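Local coordinates for protein aldehyde dehydrogenase (Listeria monocytogenes, PDB 3K9D) that probably catalyses oxidation of aldehydes, or the reverse reaction, with NAD or NADP as cofactor, at residues V102-V107 / F440-I445; A113-S118 / V140-P145; F225-A230 / I377-K382; K305-I310 / A320-L325; T330-K335 / M363-H368. All blocks are in the same frame, centred on the assembly; numbering follows the deposited sequence.

Interaction 1 (V102-V107 / F440-I445)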
# COMPACT_ATOMS: atom_id res chain seq x y z
N VAL A 102 -18.78 7.74 13.28
CA VAL A 102 -18.06 7.23 12.11
C VAL A 102 -18.33 5.72 11.97
O VAL A 102 -18.06 4.94 12.89
CB VAL A 102 -16.53 7.46 12.22
CG1 VAL A 102 -15.79 6.89 10.99
CG2 VAL A 102 -16.17 8.93 12.40
N MET A 103 -18.87 5.32 10.82
CA MET A 103 -19.07 3.91 10.49
C MET A 103 -17.98 3.48 9.53
O MET A 103 -17.48 4.30 8.75
CB MET A 103 -20.45 3.70 9.85
CG MET A 103 -21.61 4.32 10.63
SD MET A 103 -23.23 3.69 10.12
CE MET A 103 -23.45 4.45 8.52
N GLU A 104 -17.62 2.20 9.57
CA GLU A 104 -16.61 1.64 8.65
C GLU A 104 -17.17 0.44 7.89
O GLU A 104 -17.82 -0.44 8.47
CB GLU A 104 -15.33 1.23 9.40
CG GLU A 104 -14.63 2.37 10.11
CD GLU A 104 -13.27 2.01 10.66
OE1 GLU A 104 -12.66 1.00 10.23
OE2 GLU A 104 -12.78 2.76 11.53
N VAL A 105 -16.91 0.43 6.58
CA VAL A 105 -17.44 -0.58 5.65
C VAL A 105 -16.27 -1.09 4.81
O VAL A 105 -15.52 -0.31 4.23
CB VAL A 105 -18.53 0.04 4.69
CG1 VAL A 105 -18.94 -0.95 3.57
CG2 VAL A 105 -19.77 0.48 5.46
N ALA A 106 -16.12 -2.42 4.77
CA ALA A 106 -15.13 -3.06 3.93
C ALA A 106 -15.51 -2.97 2.45
O ALA A 106 -16.64 -3.28 2.05
CB ALA A 106 -14.96 -4.51 4.35
N VAL A 107 -14.56 -2.53 1.64
CA VAL A 107 -14.75 -2.44 0.20
C VAL A 107 -13.72 -3.31 -0.48
O VAL A 107 -12.53 -3.05 -0.34
CB VAL A 107 -14.57 -0.98 -0.31
CG1 VAL A 107 -14.76 -0.90 -1.81
CG2 VAL A 107 -15.55 -0.06 0.37
N PHE A 440 -8.84 -5.49 1.18
CA PHE A 440 -9.99 -4.60 1.13
C PHE A 440 -9.60 -3.20 1.60
O PHE A 440 -8.68 -3.05 2.41
CB PHE A 440 -11.26 -5.15 1.84
CG PHE A 440 -11.14 -5.32 3.33
CD1 PHE A 440 -11.46 -4.27 4.20
CD2 PHE A 440 -10.75 -6.54 3.87
CE1 PHE A 440 -11.36 -4.44 5.58
CE2 PHE A 440 -10.66 -6.71 5.25
CZ PHE A 440 -10.95 -5.67 6.11
N ASN A 441 -10.29 -2.20 1.05
CA ASN A 441 -10.21 -0.82 1.51
C ASN A 441 -11.29 -0.61 2.56
O ASN A 441 -12.32 -1.27 2.55
CB ASN A 441 -10.48 0.17 0.36
CG ASN A 441 -9.39 0.20 -0.69
OD1 ASN A 441 -9.69 0.19 -1.88
ND2 ASN A 441 -8.12 0.30 -0.26
N ILE A 442 -11.07 0.35 3.46
CA ILE A 442 -12.11 0.77 4.38
C ILE A 442 -12.77 2.08 3.92
O ILE A 442 -12.10 3.10 3.76
CB ILE A 442 -11.58 0.88 5.82
CG1 ILE A 442 -11.07 -0.51 6.28
CG2 ILE A 442 -12.62 1.48 6.76
CD1 ILE A 442 -11.34 -0.86 7.73
N ARG A 443 -14.08 2.03 3.70
CA ARG A 443 -14.89 3.23 3.50
C ARG A 443 -15.41 3.75 4.85
O ARG A 443 -16.02 3.00 5.61
CB ARG A 443 -16.06 2.95 2.56
CG ARG A 443 -17.14 4.03 2.50
CD ARG A 443 -18.39 3.53 1.76
NE ARG A 443 -18.05 2.93 0.47
CZ ARG A 443 -18.63 1.84 -0.04
NH1 ARG A 443 -19.57 1.20 0.63
NH2 ARG A 443 -18.24 1.38 -1.22
N ARG A 444 -15.18 5.03 5.11
CA ARG A 444 -15.68 5.66 6.33
C ARG A 444 -16.81 6.64 6.09
O ARG A 444 -16.73 7.50 5.21
CB ARG A 444 -14.54 6.33 7.09
CG ARG A 444 -13.56 5.32 7.65
CD ARG A 444 -12.20 5.88 7.61
NE ARG A 444 -11.17 4.92 7.99
CZ ARG A 444 -10.32 4.36 7.14
NH1 ARG A 444 -10.39 4.64 5.84
NH2 ARG A 444 -9.39 3.53 7.58
N ILE A 445 -17.86 6.48 6.88
CA ILE A 445 -19.06 7.29 6.73
C ILE A 445 -19.15 8.11 8.00
O ILE A 445 -19.30 7.55 9.08
CB ILE A 445 -20.34 6.42 6.53
CG1 ILE A 445 -20.17 5.50 5.32
CG2 ILE A 445 -21.60 7.29 6.39
CD1 ILE A 445 -19.56 4.14 5.63
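V107 N donates a hydrogen bond to N441 O at 2.7 Å, the shortest polar bond here, and N441 N donates back to V107 O. V105 with R443 and M103 with I445 repeat this two-way exchange, while E104–R444 and A106–I442 fall between as non-hydrogen-bonded pairs. In those gaps the CA-H groups of E104 and R444 lean on carbonyl oxygens, E104 CA lying 3.4 Å from R443 O. The strands are antiparallel, with their short axes 149° apart.

On the face carrying V105, V107 and R443, V107 CG2 sits over one face of the arginine's guanidinium, toward its rim, 3.4 Å from R443 NH2. R443 NE and NH1 bond to V394 O and A389 O of the second subunit. This is the oligomerisation sheet expected in an aldehyde dehydrogenase: R444 and I445 also pair with a strand of that subunit, carrying the sheet across the interface.

On the opposite face, E104 OE1 meets I442 CD1 at 3.4 Å. E104 and R444 run side by side, yet E104 OE2 stays 4.4 Å from R444 NE, beyond a salt bridge; E104 binds K95 instead, and R444 binds D432 of the second subunit. At the far end A106 CB presses on F440 CD1 at 3.5 Å.

Interaction 2 (A113-S118 / V140-P145)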
# COMPACT_ATOMS: atom_id res chain seq x y z
N ALA A 113 -4.51 -9.52 -9.33
CA ALA A 113 -3.56 -10.22 -10.18
C ALA A 113 -2.57 -10.95 -9.29
O ALA A 113 -1.79 -10.33 -8.56
CB ALA A 113 -2.84 -9.26 -11.09
N GLY A 114 -2.63 -12.28 -9.33
CA GLY A 114 -1.72 -13.12 -8.56
C GLY A 114 -0.60 -13.67 -9.42
O GLY A 114 -0.83 -14.45 -10.34
N LEU A 115 0.62 -13.26 -9.12
CA LEU A 115 1.80 -13.82 -9.78
C LEU A 115 2.25 -15.03 -8.97
O LEU A 115 2.52 -14.90 -7.77
CB LEU A 115 2.94 -12.78 -9.87
CG LEU A 115 2.61 -11.39 -10.47
CD1 LEU A 115 3.85 -10.57 -10.72
CD2 LEU A 115 1.82 -11.51 -11.73
N ILE A 116 2.33 -16.18 -9.63
CA ILE A 116 2.68 -17.47 -8.97
C ILE A 116 4.07 -17.98 -9.38
O ILE A 116 4.29 -18.28 -10.55
CB ILE A 116 1.65 -18.58 -9.33
CG1 ILE A 116 0.23 -18.12 -9.02
CG2 ILE A 116 1.99 -19.89 -8.62
CD1 ILE A 116 0.02 -17.73 -7.58
N PRO A 117 5.00 -18.13 -8.41
CA PRO A 117 6.33 -18.63 -8.73
C PRO A 117 6.34 -20.17 -8.88
O PRO A 117 5.46 -20.85 -8.33
CB PRO A 117 7.15 -18.21 -7.51
CG PRO A 117 6.17 -18.30 -6.36
CD PRO A 117 4.83 -17.88 -6.96
N SER A 118 7.32 -20.70 -9.60
CA SER A 118 7.44 -22.16 -9.78
C SER A 118 7.95 -22.88 -8.52
O SER A 118 7.87 -24.11 -8.43
CB SER A 118 8.34 -22.51 -10.96
OG SER A 118 9.66 -21.99 -10.78
N VAL A 140 -7.10 -13.40 -10.96
CA VAL A 140 -6.62 -13.99 -12.22
C VAL A 140 -5.12 -14.26 -12.08
O VAL A 140 -4.35 -13.34 -11.81
CB VAL A 140 -6.86 -13.08 -13.46
CG1 VAL A 140 -6.51 -13.82 -14.74
CG2 VAL A 140 -8.31 -12.60 -13.55
N PHE A 141 -4.72 -15.52 -12.25
CA PHE A 141 -3.34 -15.93 -12.04
C PHE A 141 -2.45 -15.87 -13.27
O PHE A 141 -2.86 -16.21 -14.38
CB PHE A 141 -3.26 -17.33 -11.42
CG PHE A 141 -3.81 -17.40 -10.01
CD1 PHE A 141 -3.11 -16.85 -8.95
CD2 PHE A 141 -5.03 -17.99 -9.76
CE1 PHE A 141 -3.61 -16.89 -7.64
CE2 PHE A 141 -5.55 -18.04 -8.47
CZ PHE A 141 -4.83 -17.48 -7.41
N SER A 142 -1.21 -15.45 -13.01
CA SER A 142 -0.11 -15.57 -13.93
C SER A 142 0.80 -16.72 -13.47
O SER A 142 1.51 -16.58 -12.47
CB SER A 142 0.69 -14.27 -13.98
OG SER A 142 1.73 -14.37 -14.92
N PRO A 143 0.76 -17.85 -14.19
CA PRO A 143 1.58 -19.01 -13.85
C PRO A 143 3.01 -18.91 -14.36
O PRO A 143 3.26 -18.44 -15.47
CB PRO A 143 0.85 -20.18 -14.55
CG PRO A 143 0.17 -19.53 -15.72
CD PRO A 143 -0.11 -18.10 -15.35
N HIS A 144 3.96 -19.33 -13.53
CA HIS A 144 5.32 -19.51 -13.99
C HIS A 144 5.24 -20.65 -15.01
O HIS A 144 4.56 -21.64 -14.74
CB HIS A 144 6.25 -19.85 -12.82
CG HIS A 144 7.71 -19.80 -13.17
ND1 HIS A 144 8.29 -20.69 -14.05
CD2 HIS A 144 8.70 -18.97 -12.76
CE1 HIS A 144 9.58 -20.40 -14.18
NE2 HIS A 144 9.85 -19.37 -13.40
N PRO A 145 5.86 -20.48 -16.20
CA PRO A 145 5.72 -21.46 -17.28
C PRO A 145 6.23 -22.86 -16.94
O PRO A 145 5.73 -23.84 -17.50
CB PRO A 145 6.54 -20.84 -18.43
CG PRO A 145 7.46 -19.87 -17.79
CD PRO A 145 6.72 -19.35 -16.60
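A113 opens the contact beside V140, its CA 3.6 Å from V140 O. At G114 the parallel hydrogen bonding sets in: G114 N donates to V140 O at 3.2 Å, and G114 O receives S142 N at 2.9 Å in a nearly straight bond (172°). The F141 ring packs against the bare backbone of G114, its edge coming close to G114 O.

L115 points to the other face, and its CD2 reaches across to S142 CB at 3.7 Å, while S142 OG is taken by T183. Next, I116 N donates to S142 O. The I116 side chain crosses that of F141 obliquely: CG1 lies anti to the carbonyl carbon (chi1 -53°), and CD1 ends 3.5 Å from F141 CD1, in a buried patch shared with V125 of helix 121-134. Further on, I116 O takes a weak bond from H144 N. P117 turns away, and S118 then places CB over one face of the H144 imidazole, 3.7 Å from its centroid, as a CH-pi contact; H144 ND1 is held by N146 N.

Helix 121-134 makes the crossover, so this is a beta-alpha-beta unit of a Rossmann-like cofactor domain. The loops leaving its strand ends are consistent with the nucleotide-binding rim of aldehyde dehydrogenases.

Interaction 3 (F225-A230 / I377-K382)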
# COMPACT_ATOMS: atom_id res chain seq x y z
N PHE A 225 21.48 -16.32 13.61
CA PHE A 225 22.48 -16.08 14.66
C PHE A 225 22.20 -17.02 15.85
O PHE A 225 21.23 -16.86 16.59
CB PHE A 225 22.49 -14.58 15.06
CG PHE A 225 23.41 -14.23 16.21
CD1 PHE A 225 24.63 -14.86 16.40
CD2 PHE A 225 23.05 -13.22 17.10
CE1 PHE A 225 25.44 -14.54 17.47
CE2 PHE A 225 23.86 -12.87 18.17
CZ PHE A 225 25.06 -13.54 18.36
N ILE A 226 23.05 -18.03 15.99
CA ILE A 226 22.97 -18.88 17.18
C ILE A 226 23.82 -18.16 18.21
O ILE A 226 25.06 -18.24 18.18
CB ILE A 226 23.53 -20.30 16.93
CG1 ILE A 226 22.87 -20.96 15.72
CG2 ILE A 226 23.37 -21.14 18.19
CD1 ILE A 226 23.48 -22.35 15.37
N GLU A 227 23.15 -17.42 19.08
CA GLU A 227 23.80 -16.64 20.10
C GLU A 227 24.24 -17.60 21.21
O GLU A 227 23.73 -18.71 21.29
CB GLU A 227 22.83 -15.54 20.57
CG GLU A 227 23.42 -14.52 21.52
CD GLU A 227 23.22 -14.89 22.97
OE1 GLU A 227 22.24 -15.62 23.26
OE2 GLU A 227 24.03 -14.46 23.81
N ARG A 228 25.21 -17.19 22.03
CA ARG A 228 25.85 -18.11 22.97
C ARG A 228 24.94 -18.70 24.05
O ARG A 228 25.20 -19.79 24.56
CB ARG A 228 27.11 -17.49 23.59
CG ARG A 228 26.87 -16.35 24.57
CD ARG A 228 28.21 -15.86 25.14
NE ARG A 228 28.98 -15.14 24.14
CZ ARG A 228 30.21 -14.66 24.32
NH1 ARG A 228 30.85 -14.84 25.47
NH2 ARG A 228 30.83 -14.01 23.34
N SER A 229 23.85 -18.01 24.38
CA SER A 229 22.89 -18.55 25.34
C SER A 229 21.99 -19.66 24.77
O SER A 229 21.25 -20.27 25.54
CB SER A 229 22.02 -17.43 25.95
OG SER A 229 21.01 -17.03 25.05
N ALA A 230 22.06 -19.92 23.46
CA ALA A 230 21.11 -20.82 22.80
C ALA A 230 21.28 -22.28 23.13
O ALA A 230 22.35 -22.72 23.50
CB ALA A 230 21.14 -20.64 21.28
N ILE A 377 17.08 -15.68 14.94
CA ILE A 377 17.98 -15.67 16.07
C ILE A 377 17.61 -16.79 17.05
O ILE A 377 16.42 -17.02 17.34
CB ILE A 377 18.01 -14.29 16.81
CG1 ILE A 377 19.14 -14.26 17.86
CG2 ILE A 377 16.65 -13.96 17.41
CD1 ILE A 377 19.31 -12.93 18.62
N HIS A 378 18.63 -17.48 17.55
CA HIS A 378 18.46 -18.48 18.58
C HIS A 378 19.20 -17.97 19.78
O HIS A 378 20.40 -17.73 19.73
CB HIS A 378 18.99 -19.85 18.13
CG HIS A 378 18.32 -20.36 16.89
ND1 HIS A 378 17.23 -21.20 16.92
CD2 HIS A 378 18.60 -20.15 15.58
CE1 HIS A 378 16.86 -21.48 15.68
NE2 HIS A 378 17.66 -20.84 14.85
N SER A 379 18.45 -17.79 20.86
CA SER A 379 18.95 -17.11 22.03
C SER A 379 17.98 -17.32 23.16
O SER A 379 16.77 -17.41 22.92
CB SER A 379 19.07 -15.60 21.78
OG SER A 379 19.68 -14.97 22.88
N GLU A 380 18.51 -17.38 24.38
CA GLU A 380 17.67 -17.32 25.57
C GLU A 380 17.84 -15.97 26.29
O GLU A 380 17.43 -15.79 27.45
CB GLU A 380 17.96 -18.49 26.51
CG GLU A 380 17.70 -19.88 25.88
CD GLU A 380 16.24 -20.13 25.57
OE1 GLU A 380 15.38 -19.62 26.32
OE2 GLU A 380 15.94 -20.83 24.58
N ASP A 381 18.44 -15.02 25.60
CA ASP A 381 18.70 -13.71 26.17
C ASP A 381 17.72 -12.69 25.59
O ASP A 381 17.90 -12.21 24.47
CB ASP A 381 20.15 -13.28 25.92
CG ASP A 381 20.55 -12.05 26.72
OD1 ASP A 381 19.83 -11.03 26.69
OD2 ASP A 381 21.62 -12.07 27.36
N LYS A 382 16.72 -12.35 26.39
CA LYS A 382 15.64 -11.47 25.96
C LYS A 382 16.09 -10.03 25.69
O LYS A 382 15.47 -9.32 24.91
CB LYS A 382 14.43 -11.54 26.91
CG LYS A 382 14.52 -10.76 28.21
CD LYS A 382 13.10 -10.39 28.67
CE LYS A 382 12.90 -10.51 30.18
NZ LYS A 382 13.46 -9.37 30.96
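Two neighbouring parallel strands leave the sheet of the probable catalytic domain here, and the turns that follow them, at E227 and S379, are tied together through one carboxylate oxygen. E227 OE1 accepts from S379 OG at 2.7 Å, from above the carboxylate plane, and from S229 OG at 2.6 Å on its syn lone pair; S229 N adds a weak third bond. S229 OG in turn accepts from E380 N at 2.6 Å, making a relay from one turn to the other. S379 OG, anti to its own backbone N (chi1 -174°), faces the glutamate and also accepts from D381 N, closing an ST turn.

Before the turns, F225 and I226 pair with I377 and H378. H378 N reaches F225 O at 2.8 Å, almost straight at 176°, and E227 N reaches H378 O at 2.8 Å. F225 and I377 lie side by side, ring CD2 to I377 CD1 4.0 Å, with F388 of helix 382-391 also against the ring. A230, which closes the type I turn begun at E227, sets CB 3.4 Å from H378 O.

D381 caps the start of helix 382-391 by accepting from I384 N. Strands 223-226 and 374-378, adjacent in the seven-stranded parallel sheet, thus lead into helices 232-243 and 382-391, as in an alpha/beta fold.

Interaction 4 (K305-I310 / A320-L325)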
# COMPACT_ATOMS: atom_id res chain seq x y z
N LYS A 305 16.94 -28.42 -5.32
CA LYS A 305 17.56 -29.70 -5.64
C LYS A 305 18.25 -30.30 -4.42
O LYS A 305 18.64 -29.58 -3.50
CB LYS A 305 18.54 -29.58 -6.81
CG LYS A 305 17.93 -29.08 -8.13
CD LYS A 305 16.80 -29.97 -8.64
CE LYS A 305 16.71 -29.94 -10.17
NZ LYS A 305 15.78 -30.96 -10.72
N SER A 306 18.41 -31.62 -4.43
CA SER A 306 19.07 -32.33 -3.36
C SER A 306 20.56 -31.99 -3.26
O SER A 306 21.17 -31.52 -4.22
CB SER A 306 18.91 -33.82 -3.58
OG SER A 306 19.78 -34.24 -4.60
N VAL A 307 21.13 -32.25 -2.08
CA VAL A 307 22.57 -32.12 -1.82
C VAL A 307 23.40 -32.89 -2.82
O VAL A 307 24.37 -32.36 -3.37
CB VAL A 307 22.90 -32.56 -0.38
CG1 VAL A 307 24.39 -32.80 -0.18
CG2 VAL A 307 22.40 -31.51 0.62
N GLN A 308 23.01 -34.14 -3.07
CA GLN A 308 23.71 -35.02 -4.01
C GLN A 308 23.67 -34.46 -5.42
O GLN A 308 24.69 -34.42 -6.08
CB GLN A 308 23.12 -36.44 -3.98
CG GLN A 308 23.47 -37.22 -2.71
CD GLN A 308 24.96 -37.24 -2.44
OE1 GLN A 308 25.77 -37.54 -3.32
NE2 GLN A 308 25.33 -36.89 -1.22
N HIS A 309 22.49 -33.99 -5.85
CA HIS A 309 22.28 -33.43 -7.19
C HIS A 309 23.22 -32.24 -7.47
O HIS A 309 23.88 -32.19 -8.52
CB HIS A 309 20.82 -33.01 -7.36
CG HIS A 309 20.47 -32.50 -8.72
ND1 HIS A 309 19.92 -33.29 -9.70
CD2 HIS A 309 20.57 -31.26 -9.26
CE1 HIS A 309 19.71 -32.58 -10.78
NE2 HIS A 309 20.10 -31.34 -10.54
N ILE A 310 23.26 -31.32 -6.51
CA ILE A 310 24.11 -30.12 -6.54
C ILE A 310 25.59 -30.49 -6.52
O ILE A 310 26.39 -29.92 -7.27
CB ILE A 310 23.78 -29.18 -5.35
CG1 ILE A 310 22.36 -28.61 -5.47
CG2 ILE A 310 24.80 -28.04 -5.24
CD1 ILE A 310 21.78 -28.12 -4.16
N ALA A 320 26.62 -39.52 1.11
CA ALA A 320 25.19 -39.74 0.80
C ALA A 320 24.17 -39.24 1.84
O ALA A 320 23.02 -38.94 1.50
CB ALA A 320 24.94 -41.22 0.47
N ASP A 321 24.58 -39.18 3.10
CA ASP A 321 23.71 -38.76 4.20
C ASP A 321 23.82 -37.27 4.53
O ASP A 321 23.28 -36.82 5.54
CB ASP A 321 23.99 -39.59 5.45
CG ASP A 321 25.38 -39.36 6.01
OD1 ASP A 321 26.27 -38.90 5.26
OD2 ASP A 321 25.59 -39.63 7.20
N ALA A 322 24.57 -36.52 3.72
CA ALA A 322 24.71 -35.08 3.95
C ALA A 322 23.38 -34.36 3.67
O ALA A 322 22.79 -34.53 2.61
CB ALA A 322 25.83 -34.50 3.10
N ARG A 323 22.93 -33.59 4.67
CA ARG A 323 21.64 -32.90 4.66
C ARG A 323 21.73 -31.48 4.11
O ARG A 323 20.77 -31.00 3.51
CB ARG A 323 21.06 -32.85 6.07
CG ARG A 323 20.64 -34.21 6.64
CD ARG A 323 19.79 -34.05 7.90
NE ARG A 323 18.51 -33.38 7.60
CZ ARG A 323 17.68 -32.88 8.51
NH1 ARG A 323 17.97 -32.94 9.80
NH2 ARG A 323 16.55 -32.29 8.13
N VAL A 324 22.87 -30.83 4.33
CA VAL A 324 23.16 -29.47 3.84
C VAL A 324 24.67 -29.34 3.61
O VAL A 324 25.48 -30.03 4.25
CB VAL A 324 22.75 -28.30 4.82
CG1 VAL A 324 21.22 -28.09 4.92
CG2 VAL A 324 23.39 -28.46 6.19
N LEU A 325 25.04 -28.45 2.70
CA LEU A 325 26.42 -28.12 2.47
C LEU A 325 26.68 -26.77 3.09
O LEU A 325 25.93 -25.83 2.86
CB LEU A 325 26.73 -28.12 0.96
CG LEU A 325 26.53 -29.47 0.26
CD1 LEU A 325 26.72 -29.33 -1.25
CD2 LEU A 325 27.45 -30.55 0.84
O HOH W 1 23.41 -36.08 0.69
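The flat carboxamide of Q308 brings NE2 to 3.5 Å from A320 CA. The same nitrogen donates to water 1 at 2.8 Å and also bonds V318 O, so the amide is held by two acceptors. The Q308 chain bends at chi2 (-52°), which places CD; the end of the side chain comes nearer to 320-325 than its CB direction suggests. Water 1 lies 3.0 Å from A320 O, at best a weak bond; its approach to A322 O is so short that the bond there is doubtful. The other flat group, the imidazole of H309, has K305 CD over one face toward the rim, a contact within 305-310.

V307 does most of the apolar work. Its CG1, anti to the backbone N, touches both A322 CB (4.0 Å) and L325 CD2 (3.9 Å). CG2 instead rests against backbone, 3.4 Å from R323 O, and V307 CB is 3.6 Å from A322 O. V307 thus packs against 322-325, on the approach to strand 324-328. S306, just ahead of it, is the N-cap: its OG accepts from H309 N at 3.0 Å, securing the first turn of the helix.

Around this, V307 also packs on V318 and P345, joining helix 307-313 to the end of the parallel sheet where strand 324-328 runs between 276-278 and 346-352. A322 and L325 touch H277 of the first of these, and L325 bonds through its backbone to L347 of the other.

Interaction 5 (T330-K335 / M363-H368)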
# COMPACT_ATOMS: atom_id res chain seq x y z
N THR A 330 33.72 -15.15 5.05
CA THR A 330 34.22 -13.96 5.77
C THR A 330 33.72 -12.62 5.17
O THR A 330 33.79 -11.57 5.82
CB THR A 330 35.77 -13.92 5.78
OG1 THR A 330 36.26 -13.67 4.46
CG2 THR A 330 36.38 -15.22 6.29
N LYS A 331 33.22 -12.68 3.94
CA LYS A 331 32.91 -11.49 3.15
C LYS A 331 31.42 -11.38 2.82
O LYS A 331 30.67 -12.36 2.91
CB LYS A 331 33.71 -11.51 1.84
CG LYS A 331 35.20 -11.24 2.00
CD LYS A 331 35.98 -11.56 0.72
CE LYS A 331 35.93 -10.41 -0.28
NZ LYS A 331 36.81 -10.67 -1.47
N VAL A 332 31.01 -10.18 2.43
CA VAL A 332 29.65 -9.87 1.99
C VAL A 332 29.77 -9.11 0.65
O VAL A 332 30.64 -8.27 0.50
CB VAL A 332 28.91 -8.99 3.05
CG1 VAL A 332 27.51 -8.67 2.60
CG2 VAL A 332 28.85 -9.69 4.40
N GLY A 333 28.90 -9.39 -0.31
CA GLY A 333 28.96 -8.65 -1.58
C GLY A 333 28.39 -9.39 -2.77
O GLY A 333 28.23 -10.61 -2.73
N ALA A 334 28.10 -8.64 -3.85
CA ALA A 334 27.49 -9.21 -5.06
C ALA A 334 28.34 -10.32 -5.68
O ALA A 334 27.81 -11.29 -6.25
CB ALA A 334 27.20 -8.11 -6.08
N LYS A 335 29.66 -10.17 -5.54
CA LYS A 335 30.69 -11.10 -6.04
C LYS A 335 30.94 -12.26 -5.07
O LYS A 335 31.85 -13.08 -5.29
CB LYS A 335 32.02 -10.36 -6.23
CG LYS A 335 31.97 -8.89 -6.68
CD LYS A 335 32.19 -7.93 -5.50
CE LYS A 335 30.96 -7.06 -5.23
NZ LYS A 335 30.73 -6.05 -6.32
N MET A 363 23.40 -6.92 9.66
CA MET A 363 22.99 -5.70 8.95
C MET A 363 23.72 -5.54 7.61
O MET A 363 23.08 -5.21 6.60
CB MET A 363 23.18 -4.44 9.82
CG MET A 363 22.33 -4.39 11.08
SD MET A 363 22.37 -2.84 12.05
CE MET A 363 24.11 -2.67 12.36
N ASP A 364 25.02 -5.81 7.59
CA ASP A 364 25.87 -5.75 6.38
C ASP A 364 25.44 -6.75 5.30
O ASP A 364 25.39 -6.42 4.10
CB ASP A 364 27.35 -5.99 6.74
CG ASP A 364 28.32 -5.39 5.72
OD1 ASP A 364 27.90 -4.52 4.92
OD2 ASP A 364 29.52 -5.76 5.72
N ILE A 365 25.13 -7.97 5.74
CA ILE A 365 24.54 -9.01 4.89
C ILE A 365 23.24 -8.51 4.30
O ILE A 365 23.08 -8.48 3.07
CB ILE A 365 24.24 -10.32 5.70
CG1 ILE A 365 25.52 -11.10 6.00
CG2 ILE A 365 23.29 -11.23 4.94
CD1 ILE A 365 25.33 -12.15 7.08
N LEU A 366 22.32 -8.10 5.17
CA LEU A 366 20.98 -7.71 4.77
C LEU A 366 20.96 -6.49 3.86
O LEU A 366 20.23 -6.47 2.88
CB LEU A 366 20.08 -7.52 5.99
CG LEU A 366 19.70 -8.79 6.77
CD1 LEU A 366 19.17 -8.42 8.12
CD2 LEU A 366 18.69 -9.65 6.00
N TYR A 367 21.80 -5.49 4.16
CA TYR A 367 21.80 -4.26 3.34
C TYR A 367 22.28 -4.49 1.91
O TYR A 367 21.82 -3.82 1.00
CB TYR A 367 22.53 -3.11 4.03
CG TYR A 367 21.72 -2.45 5.11
CD1 TYR A 367 20.41 -2.02 4.87
CD2 TYR A 367 22.26 -2.24 6.38
CE1 TYR A 367 19.66 -1.41 5.87
CE2 TYR A 367 21.51 -1.64 7.39
CZ TYR A 367 20.22 -1.22 7.13
OH TYR A 367 19.48 -0.63 8.13
N HIS A 368 23.18 -5.45 1.72
CA HIS A 368 23.53 -5.89 0.36
C HIS A 368 22.42 -6.71 -0.31
O HIS A 368 22.14 -6.53 -1.48
CB HIS A 368 24.82 -6.67 0.35
CG HIS A 368 26.04 -5.83 0.58
ND1 HIS A 368 26.44 -5.43 1.83
CD2 HIS A 368 26.96 -5.34 -0.28
CE1 HIS A 368 27.55 -4.72 1.73
NE2 HIS A 368 27.89 -4.65 0.46
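With CG1 anti to the backbone N (chi1 180°), V332 sends both methyls at helix 355-368, while H368 has its CG anti to the carbonyl carbon, which puts that atom 3.8 Å from V332 CG1. The same methyl, V332 CG1, ends up in the angle between the helix backbone and the ring, 3.4 Å from D364 O and 3.5 Å from H368 ND1. V332 CG2 meets I365 CG1 at 4.0 Å, where the two side chains cross at about a right angle.

The ring cannot swing easily, because H368 ND1 donates to D364 O at 2.7 Å, with that oxygen close to the ring plane. The same carbonyl takes a weak bond from H368 N, so the last turn of the helix is reinforced by a side chain, and V332 packs directly onto it. G333 follows with phi 155° and psi 163°, an extended shape natural to glycine, and its CA passes 4.1 Å from H368 CD2. G333 N is bonded to S339 OG.

Y350 of strand 346-352 touches both V332 and I365, and its OH bonds K331 O. The contact therefore lays the long loop between strands 324-328 and 346-352 over the C-terminal end of helix 355-368, whose I365 also reaches P223 of strand 223-226.

Two sheets organise these contacts. Interactions 1 and 2 share strand 102-116, one at its start, beside strand 440-447, which pairs with the second subunit, and the other at its cofactor-domain end, with centres 30 Å apart. Interactions 3 and 4 belong to the seven-stranded parallel sheet, centres 28 Å apart; interaction 5 lies against it, and its helix 355-368 is followed in the chain by strand 374-378 of interaction 3, nearest atoms about 9 Å apart. Interactions 2 and 3 flank the chain's centre on opposite sides, centres 38 Å apart. Interaction 2 lies in the probable cofactor domain and interactions 3 to 5 in the probable catalytic domain. All four are nested within the loop closed by interaction 1.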